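PDB 6SYY: periplasmic cell division protein (SufI) from Aquifex aeolicus, which is a multicopper oxidase, probably coupling oxidation of its substrates at one copper centre to oxygen reduction at a cluster of three further copper ions. Local coordinates for residues W69-V74 / S79-V84; D207-F210 / L216-N219; N257-R262 / S359-M364. One frame throughout, in Å; residues are numbered along the deposited sequence.

Interaction 1: residues W69-V74 / S79-V84; sequences WTTLEV and STDMLV
The indole of Trp69 turns one face to Leu83: methyl CD2 of Leu83 stands 3.6 Å from the centroid of the five-membered ring of Trp69, almost on its normal, in a CH-pi contact. At the edge, near the ring plane, Asp81 C is 4.0 Å from Trp69 CZ3. Met82 O approaches obliquely, 3.3 Å from Trp69 CE3. Keeping CG beside the backbone N (chi1 -77°) swings the indole across to its partner strand, and NE1 adds a weak hydrogen bond to Ser111 O. Replacing Trp69 with a serine is likely to take away the aromatic face over Leu83 CD2 and open a gap beside the Met82 carbonyl.

The two strands form an antiparallel beta hairpin of a cupredoxin-like domain. Thr70 and Met82 are a hydrogen-bonded pair, as are Leu72 and Thr80; the bond from Thr70 N to Met82 O, 3.0 Å long, runs nearly along the C=O axis. On the face carrying Thr70, Leu72, Thr80 and Met82, Leu72 CD1 meets Met82 SD at 3.9 Å, their side chains crossing at about a right angle, and Val74 CG2, from the turn just beyond the strand, reaches the same sulfur at 4.0 Å. Thr80 OG1 is hydrogen-bonded to Gly214 O.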
loop_
_atom_site.group_PDB
_atom_site.type_symbol
_atom_site.label_atom_id
_atom_site.label_comp_id
_atom_site.label_asym_id
_atom_site.label_seq_id
_atom_site.Cartn_x
_atom_site.Cartn_y
_atom_site.Cartn_z
ATOM N N TRP A 69 -20.293 8.814 -4.989
ATOM C CA TRP A 69 -20.174 10.067 -4.261
ATOM C C TRP A 69 -21.090 10.068 -3.046
ATOM O O TRP A 69 -22.207 9.545 -3.090
ATOM C CB TRP A 69 -20.523 11.247 -5.163
ATOM C CG TRP A 69 -19.437 11.594 -6.101
ATOM C CD1 TRP A 69 -19.412 11.372 -7.445
ATOM C CD2 TRP A 69 -18.194 12.221 -5.769
ATOM N NE1 TRP A 69 -18.229 11.832 -7.972
ATOM C CE2 TRP A 69 -17.463 12.355 -6.963
ATOM C CE3 TRP A 69 -17.630 12.684 -4.574
ATOM C CZ2 TRP A 69 -16.197 12.935 -7.000
ATOM C CZ3 TRP A 69 -16.374 13.257 -4.611
ATOM C CH2 TRP A 69 -15.670 13.378 -5.817
ATOM N N THR A 70 -20.602 10.661 -1.962
ATOM C CA THR A 70 -21.357 10.820 -0.725
ATOM C C THR A 70 -20.716 11.962 0.057
ATOM O O THR A 70 -19.834 12.662 -0.453
ATOM C CB THR A 70 -21.394 9.511 0.076
ATOM O OG1 THR A 70 -22.336 9.627 1.146
ATOM C CG2 THR A 70 -20.017 9.185 0.651
ATOM N N THR A 71 -21.163 12.157 1.295
ATOM C CA THR A 71 -20.587 13.153 2.189
ATOM C C THR A 71 -20.196 12.480 3.493
ATOM O O THR A 71 -21.028 11.820 4.125
ATOM C CB THR A 71 -21.565 14.292 2.473
ATOM O OG1 THR A 71 -22.772 13.750 3.022
ATOM C CG2 THR A 71 -21.886 15.045 1.195
ATOM N N LEU A 72 -18.939 12.652 3.893
ATOM C CA LEU A 72 -18.422 12.099 5.136
ATOM C C LEU A 72 -18.118 13.218 6.121
ATOM O O LEU A 72 -17.699 14.312 5.734
ATOM C CB LEU A 72 -17.154 11.274 4.892
ATOM C CG LEU A 72 -17.314 10.043 4.003
ATOM C CD1 LEU A 72 -15.981 9.321 3.852
ATOM C CD2 LEU A 72 -18.383 9.116 4.569
ATOM N N GLU A 73 -18.331 12.934 7.405
ATOM C CA GLU A 73 -18.043 13.895 8.467
ATOM C C GLU A 73 -16.658 13.591 9.032
ATOM O O GLU A 73 -16.505 12.965 10.080
ATOM C CB GLU A 73 -19.115 13.844 9.548
ATOM C CG GLU A 73 -18.989 14.959 10.563
ATOM C CD GLU A 73 -19.966 14.826 11.703
ATOM O OE1 GLU A 73 -20.435 13.697 11.961
ATOM O OE2 GLU A 73 -20.265 15.857 12.338
ATOM N N VAL A 74 -15.633 14.047 8.310
ATOM C CA VAL A 74 -14.252 13.856 8.749
ATOM C C VAL A 74 -13.916 14.818 9.879
ATOM O O VAL A 74 -13.420 14.415 10.937
ATOM C CB VAL A 74 -13.290 14.026 7.557
ATOM C CG1 VAL A 74 -11.853 13.746 7.976
ATOM C CG2 VAL A 74 -13.710 13.123 6.406
ATOM N N SER A 79 -19.455 18.577 6.376
ATOM C CA SER A 79 -19.717 17.504 5.427
ATOM C C SER A 79 -18.727 17.621 4.277
ATOM O O SER A 79 -18.696 18.639 3.578
ATOM C CB SER A 79 -21.154 17.560 4.912
ATOM O OG SER A 79 -21.367 18.720 4.131
ATOM N N THR A 80 -17.917 16.585 4.092
ATOM C CA THR A 80 -16.887 16.567 3.064
ATOM C C THR A 80 -17.347 15.671 1.927
ATOM O O THR A 80 -17.628 14.488 2.142
ATOM C CB THR A 80 -15.558 16.070 3.630
ATOM O OG1 THR A 80 -15.183 16.887 4.745
ATOM C CG2 THR A 80 -14.473 16.133 2.561
ATOM N N ASP A 81 -17.429 16.237 0.727
ATOM C CA ASP A 81 -17.775 15.455 -0.449
ATOM C C ASP A 81 -16.627 14.509 -0.768
ATOM O O ASP A 81 -15.502 14.953 -1.015
ATOM C CB ASP A 81 -18.065 16.372 -1.637
ATOM C CG ASP A 81 -19.354 17.163 -1.467
ATOM O OD1 ASP A 81 -20.013 17.020 -0.416
ATOM O OD2 ASP A 81 -19.710 17.929 -2.389
ATOM N N MET A 82 -16.904 13.206 -0.749
ATOM C CA MET A 82 -15.865 12.210 -0.957
ATOM C C MET A 82 -16.424 11.018 -1.723
ATOM O O MET A 82 -17.638 10.806 -1.801
ATOM C CB MET A 82 -15.267 11.733 0.371
ATOM C CG MET A 82 -14.432 12.774 1.088
ATOM S SD MET A 82 -13.635 12.092 2.544
ATOM C CE MET A 82 -12.521 10.915 1.786
ATOM N N LEU A 83 -15.504 10.240 -2.287
ATOM C CA LEU A 83 -15.821 8.962 -2.904
ATOM C C LEU A 83 -15.605 7.840 -1.896
ATOM O O LEU A 83 -14.696 7.901 -1.064
ATOM C CB LEU A 83 -14.946 8.731 -4.140
ATOM C CG LEU A 83 -15.203 9.576 -5.395
ATOM C CD1 LEU A 83 -13.999 9.541 -6.331
ATOM C CD2 LEU A 83 -16.442 9.085 -6.120
ATOM N N VAL A 84 -16.454 6.817 -1.960
ATOM C CA VAL A 84 -16.304 5.645 -1.107
ATOM C C VAL A 84 -16.567 4.403 -1.937
ATOM O O VAL A 84 -17.334 4.424 -2.903
ATOM C CB VAL A 84 -17.247 5.664 0.123
ATOM C CG1 VAL A 84 -16.911 6.818 1.045
ATOM C CG2 VAL A 84 -18.705 5.724 -0.307
HETATM O O HOH W 1 -15.764 16.713 7.218
#

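Interaction 2: residues D207-F210 / L216-N219; sequences DKTF and LVYN
Phe210 and Leu216 run side by side and point the same way, and this shared direction brings a leucine methyl onto an aromatic face. Leu216 CD2 lies 3.5 Å from Phe210 CE1, over the ring but shifted from its centre, 29° off the normal, which makes a CH-pi contact. In both residues CG is anti to the carbonyl carbon (chi1 -60° in Phe210, -69° in Leu216), and the two side chains run abreast. The same methyl also meets the aliphatic part of Lys208, whose CD is 3.8 Å from Leu216 CD2.

Here the chain leaves strand 200-208 and doubles back on itself, within what is probably the middle cupredoxin-like domain of the enzyme. A single backbone bridge pairs Phe210 with Leu216. It is secured by Val217 N, which donates to Thr209 O at 2.8 Å, while Leu216 CA offers the same oxygen a CA-H...O contact of 3.4 Å. Beyond that bond, Thr209 and Val217 cross obliquely, with Thr209 CG2 4.0 Å from Val217 CB. Thr209 OG1 accepts a hydrogen bond from Asp229 N. Leu216 is further packed against Tyr171 and Tyr172 of helix 166-172. Val217 CG2 lies against the main chain of Phe210, its nearest atom there being the carbonyl carbon, at 4.0 Å.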
loop_
_atom_site.group_PDB
_atom_site.type_symbol
_atom_site.label_atom_id
_atom_site.label_comp_id
_atom_site.label_asym_id
_atom_site.label_seq_id
_atom_site.Cartn_x
_atom_site.Cartn_y
_atom_site.Cartn_z
ATOM N N ASP A 207 -2.366 12.078 4.070
ATOM C CA ASP A 207 -2.354 13.519 4.257
ATOM C C ASP A 207 -3.329 14.151 3.277
ATOM O O ASP A 207 -3.402 13.749 2.110
ATOM C CB ASP A 207 -0.947 14.111 4.092
ATOM C CG ASP A 207 -0.326 13.799 2.746
ATOM O OD1 ASP A 207 -0.637 12.740 2.166
ATOM O OD2 ASP A 207 0.493 14.618 2.275
ATOM N N LYS A 208 -4.106 15.115 3.769
ATOM C CA LYS A 208 -5.123 15.785 2.969
ATOM C C LYS A 208 -5.188 17.255 3.365
ATOM O O LYS A 208 -4.695 17.662 4.420
ATOM C CB LYS A 208 -6.502 15.114 3.127
ATOM C CG LYS A 208 -6.554 13.710 2.538
ATOM C CD LYS A 208 -7.953 13.106 2.475
ATOM C CE LYS A 208 -7.888 11.730 1.804
ATOM N NZ LYS A 208 -9.145 10.954 1.928
ATOM N N THR A 209 -5.802 18.052 2.494
ATOM C CA THR A 209 -5.945 19.487 2.694
ATOM C C THR A 209 -7.417 19.860 2.598
ATOM O O THR A 209 -8.103 19.449 1.654
ATOM C CB THR A 209 -5.129 20.262 1.658
ATOM O OG1 THR A 209 -3.745 19.912 1.783
ATOM C CG2 THR A 209 -5.288 21.755 1.863
ATOM N N PHE A 210 -7.895 20.640 3.569
ATOM C CA PHE A 210 -9.290 21.051 3.657
ATOM C C PHE A 210 -9.400 22.564 3.549
ATOM O O PHE A 210 -8.565 23.294 4.094
ATOM C CB PHE A 210 -9.920 20.604 4.978
ATOM C CG PHE A 210 -9.900 19.124 5.191
ATOM C CD1 PHE A 210 -11.000 18.353 4.860
ATOM C CD2 PHE A 210 -8.783 18.503 5.729
ATOM C CE1 PHE A 210 -10.993 16.990 5.059
ATOM C CE2 PHE A 210 -8.765 17.136 5.927
ATOM C CZ PHE A 210 -9.876 16.379 5.592
ATOM N N LEU A 216 -12.399 18.974 0.403
ATOM C CA LEU A 216 -11.024 18.615 0.088
ATOM C C LEU A 216 -10.468 19.520 -0.999
ATOM O O LEU A 216 -11.185 19.949 -1.908
ATOM C CB LEU A 216 -10.937 17.155 -0.353
ATOM C CG LEU A 216 -11.215 16.133 0.752
ATOM C CD1 LEU A 216 -11.419 14.749 0.164
ATOM C CD2 LEU A 216 -10.083 16.124 1.768
ATOM N N VAL A 217 -9.178 19.816 -0.890
ATOM C CA VAL A 217 -8.458 20.619 -1.867
ATOM C C VAL A 217 -7.403 19.728 -2.508
ATOM O O VAL A 217 -6.525 19.196 -1.816
ATOM C CB VAL A 217 -7.819 21.855 -1.217
ATOM C CG1 VAL A 217 -7.175 22.735 -2.272
ATOM C CG2 VAL A 217 -8.863 22.625 -0.415
ATOM N N TYR A 218 -7.492 19.554 -3.824
ATOM C CA TYR A 218 -6.552 18.725 -4.575
ATOM C C TYR A 218 -5.881 19.609 -5.618
ATOM O O TYR A 218 -6.411 19.804 -6.714
ATOM C CB TYR A 218 -7.250 17.529 -5.226
ATOM C CG TYR A 218 -6.298 16.590 -5.939
ATOM C CD1 TYR A 218 -5.339 15.874 -5.230
ATOM C CD2 TYR A 218 -6.357 16.418 -7.315
ATOM C CE1 TYR A 218 -4.461 15.015 -5.874
ATOM C CE2 TYR A 218 -5.484 15.556 -7.968
ATOM C CZ TYR A 218 -4.539 14.857 -7.241
ATOM O OH TYR A 218 -3.666 14.002 -7.881
ATOM N N ASN A 219 -4.712 20.150 -5.277
ATOM C CA ASN A 219 -3.922 20.968 -6.195
ATOM C C ASN A 219 -2.490 20.450 -6.204
ATOM O O ASN A 219 -1.590 21.046 -5.595
ATOM C CB ASN A 219 -3.987 22.450 -5.821
ATOM C CG ASN A 219 -3.565 22.715 -4.390
ATOM O OD1 ASN A 219 -3.552 21.809 -3.553
ATOM N ND2 ASN A 219 -3.209 23.964 -4.103
#

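Interaction 3: residues N257-R262 / S359-M364; sequences NARPYR and SEFEVM
Phe361 meets both Arg259 and Tyr261 with one end of its ring. Arg259 NH1 is 3.6 Å from Phe361 CE1, approaching obliquely, and the guanidinium and phenyl planes stand 87° apart. Tyr261 CE2 lies at the edge of the phenylalanine ring, near its plane, 4.2 Å from Phe361 CZ; the two side chains cross at about a right angle. The setting is the beta framework of a cupredoxin-like domain, where strands 261-267 and 361-370 each pair antiparallel with strand 315-321. Tyr261 and Phe361 thus come from two strands that share a partner, while Arg259 sits in the loop leading into the first, and no hydrogen bond joins the segments directly.

Behind this first shell, Arg259 also packs on Tyr261, its CG lying 4.0 Å above one face of the tyrosine ring, toward the rim. The bend of Arg259 at chi3 (-62°) turns the guanidinium away from the line of its extended CB-CG-CD stem, and two carboxylates hold it there: NE is paired with Asp207 and NH1 with Asp357, which probably steadies the charge in this buried spot. Tyr261 is fixed at its far end by a hydrogen bond between OH and Ser256 OG. At the start of the other segment, Ser359 OG is hydrogen-bonded to Asp357 OD1, the very oxygen that pairs with Arg259 NH1.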
loop_
_atom_site.group_PDB
_atom_site.type_symbol
_atom_site.label_atom_id
_atom_site.label_comp_id
_atom_site.label_asym_id
_atom_site.label_seq_id
_atom_site.Cartn_x
_atom_site.Cartn_y
_atom_site.Cartn_z
ATOM N N ASN A 257 -0.852 10.232 -1.508
ATOM C CA ASN A 257 -0.543 10.307 -2.928
ATOM C C ASN A 257 0.954 10.340 -3.190
ATOM O O ASN A 257 1.405 9.818 -4.214
ATOM C CB ASN A 257 -1.201 11.538 -3.553
ATOM C CG ASN A 257 -2.687 11.349 -3.792
ATOM O OD1 ASN A 257 -3.402 10.799 -2.953
ATOM N ND2 ASN A 257 -3.156 11.794 -4.948
ATOM N N ALA A 258 1.739 10.926 -2.286
ATOM C CA ALA A 258 3.148 11.133 -2.590
ATOM C C ALA A 258 4.026 11.173 -1.350
ATOM O O ALA A 258 5.226 10.891 -1.430
ATOM C CB ALA A 258 3.325 12.428 -3.386
ATOM N N ARG A 259 3.447 11.519 -0.206
ATOM C CA ARG A 259 4.243 11.778 0.988
ATOM C C ARG A 259 4.734 10.478 1.611
ATOM O O ARG A 259 3.911 9.624 1.968
ATOM C CB ARG A 259 3.431 12.555 2.011
ATOM C CG ARG A 259 4.149 12.719 3.328
ATOM C CD ARG A 259 3.263 13.363 4.367
ATOM N NE ARG A 259 2.840 14.710 3.994
ATOM C CZ ARG A 259 3.556 15.804 4.219
ATOM N NH1 ARG A 259 4.739 15.705 4.805
ATOM N NH2 ARG A 259 3.097 16.995 3.856
ATOM N N PRO A 260 6.041 10.286 1.767
ATOM C CA PRO A 260 6.544 9.185 2.589
ATOM C C PRO A 260 6.649 9.604 4.048
ATOM O O PRO A 260 6.754 10.787 4.380
ATOM C CB PRO A 260 7.934 8.921 1.996
ATOM C CG PRO A 260 8.391 10.279 1.571
ATOM C CD PRO A 260 7.139 11.029 1.123
ATOM N N TYR A 261 6.627 8.605 4.923
ATOM C CA TYR A 261 6.705 8.832 6.359
ATOM C C TYR A 261 7.907 8.111 6.948
ATOM O O TYR A 261 8.253 7.004 6.523
ATOM C CB TYR A 261 5.435 8.361 7.071
ATOM C CG TYR A 261 4.197 9.043 6.566
ATOM C CD1 TYR A 261 3.516 8.550 5.460
ATOM C CD2 TYR A 261 3.715 10.184 7.181
ATOM C CE1 TYR A 261 2.386 9.169 4.984
ATOM C CE2 TYR A 261 2.583 10.812 6.712
ATOM C CZ TYR A 261 1.926 10.302 5.612
ATOM O OH TYR A 261 0.801 10.928 5.139
ATOM N N ARG A 262 8.533 8.748 7.929
ATOM C CA ARG A 262 9.562 8.128 8.758
ATOM C C ARG A 262 8.990 8.115 10.173
ATOM O O ARG A 262 9.003 9.139 10.863
ATOM C CB ARG A 262 10.884 8.891 8.667
ATOM C CG ARG A 262 12.050 8.211 9.368
ATOM C CD ARG A 262 13.366 8.970 9.190
ATOM N NE ARG A 262 13.849 8.966 7.808
ATOM C CZ ARG A 262 14.592 8.000 7.272
ATOM N NH1 ARG A 262 14.937 6.942 7.992
ATOM N NH2 ARG A 262 14.988 8.088 6.007
ATOM N N SER A 359 8.938 18.140 6.561
ATOM C CA SER A 359 8.816 18.570 7.944
ATOM C C SER A 359 8.533 17.387 8.868
ATOM O O SER A 359 8.216 16.277 8.434
ATOM C CB SER A 359 7.719 19.629 8.078
ATOM O OG SER A 359 6.476 19.144 7.602
ATOM N N GLU A 360 8.667 17.641 10.168
ATOM C CA GLU A 360 8.355 16.666 11.199
ATOM C C GLU A 360 7.077 17.075 11.918
ATOM O O GLU A 360 6.779 18.266 12.057
ATOM C CB GLU A 360 9.502 16.527 12.203
ATOM C CG GLU A 360 9.900 17.813 12.895
ATOM C CD GLU A 360 11.002 17.599 13.916
ATOM O OE1 GLU A 360 11.841 16.697 13.710
ATOM O OE2 GLU A 360 11.026 18.327 14.930
ATOM N N PHE A 361 6.322 16.077 12.370
ATOM C CA PHE A 361 5.005 16.322 12.942
ATOM C C PHE A 361 4.484 15.042 13.569
ATOM O O PHE A 361 4.839 13.939 13.142
ATOM C CB PHE A 361 4.019 16.819 11.876
ATOM C CG PHE A 361 3.991 15.968 10.640
ATOM C CD1 PHE A 361 4.771 16.292 9.543
ATOM C CD2 PHE A 361 3.188 14.843 10.574
ATOM C CE1 PHE A 361 4.750 15.510 8.404
ATOM C CE2 PHE A 361 3.173 14.052 9.441
ATOM C CZ PHE A 361 3.949 14.390 8.353
ATOM N N GLU A 362 3.625 15.200 14.572
ATOM C CA GLU A 362 2.986 14.046 15.186
ATOM C C GLU A 362 1.912 13.486 14.263
ATOM O O GLU A 362 1.128 14.236 13.674
ATOM C CB GLU A 362 2.383 14.437 16.535
ATOM C CG GLU A 362 1.589 13.336 17.220
ATOM C CD GLU A 362 1.196 13.708 18.635
ATOM O OE1 GLU A 362 1.963 14.448 19.286
ATOM O OE2 GLU A 362 0.122 13.268 19.094
ATOM N N VAL A 363 1.892 12.164 14.117
ATOM C CA VAL A 363 0.835 11.503 13.353
ATOM C C VAL A 363 -0.326 11.101 14.252
ATOM O O VAL A 363 -1.493 11.278 13.892
ATOM C CB VAL A 363 1.410 10.284 12.605
ATOM C CG1 VAL A 363 0.297 9.516 11.922
ATOM C CG2 VAL A 363 2.459 10.722 11.598
ATOM N N MET A 364 -0.026 10.579 15.438
ATOM C CA MET A 364 -1.050 9.984 16.280
ATOM C C MET A 364 -0.511 9.851 17.700
ATOM O O MET A 364 0.701 9.785 17.923
ATOM C CB MET A 364 -1.476 8.627 15.717
ATOM C CG MET A 364 -2.669 8.011 16.382
ATOM S SD MET A 364 -2.944 6.362 15.734
ATOM C CE MET A 364 -3.988 5.707 17.026
#

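Overall arrangement
The three contacts follow one another along the chain. Interactions 1 and 2, with centres 13 Å apart, lie in what are probably the first and second cupredoxin-like domains, yet touch: Met82 CG packs on Leu216 CD1 at 3.7 Å. The hairpin thus meets the turn after strand 200-208, which is tied in turn to interaction 3, probably within the same second domain. Interactions 2 and 3, 15 Å apart between centres, reach the same sheet system, and Tyr218 CE1 packs 3.6 Å from Asn257 ND2. Interactions 1 and 3 do not touch; their centres are about 23 Å apart, their nearest atoms about 10 Å. The methionine-rich residues 327-354, not modelled, fall between the halves of interaction 3.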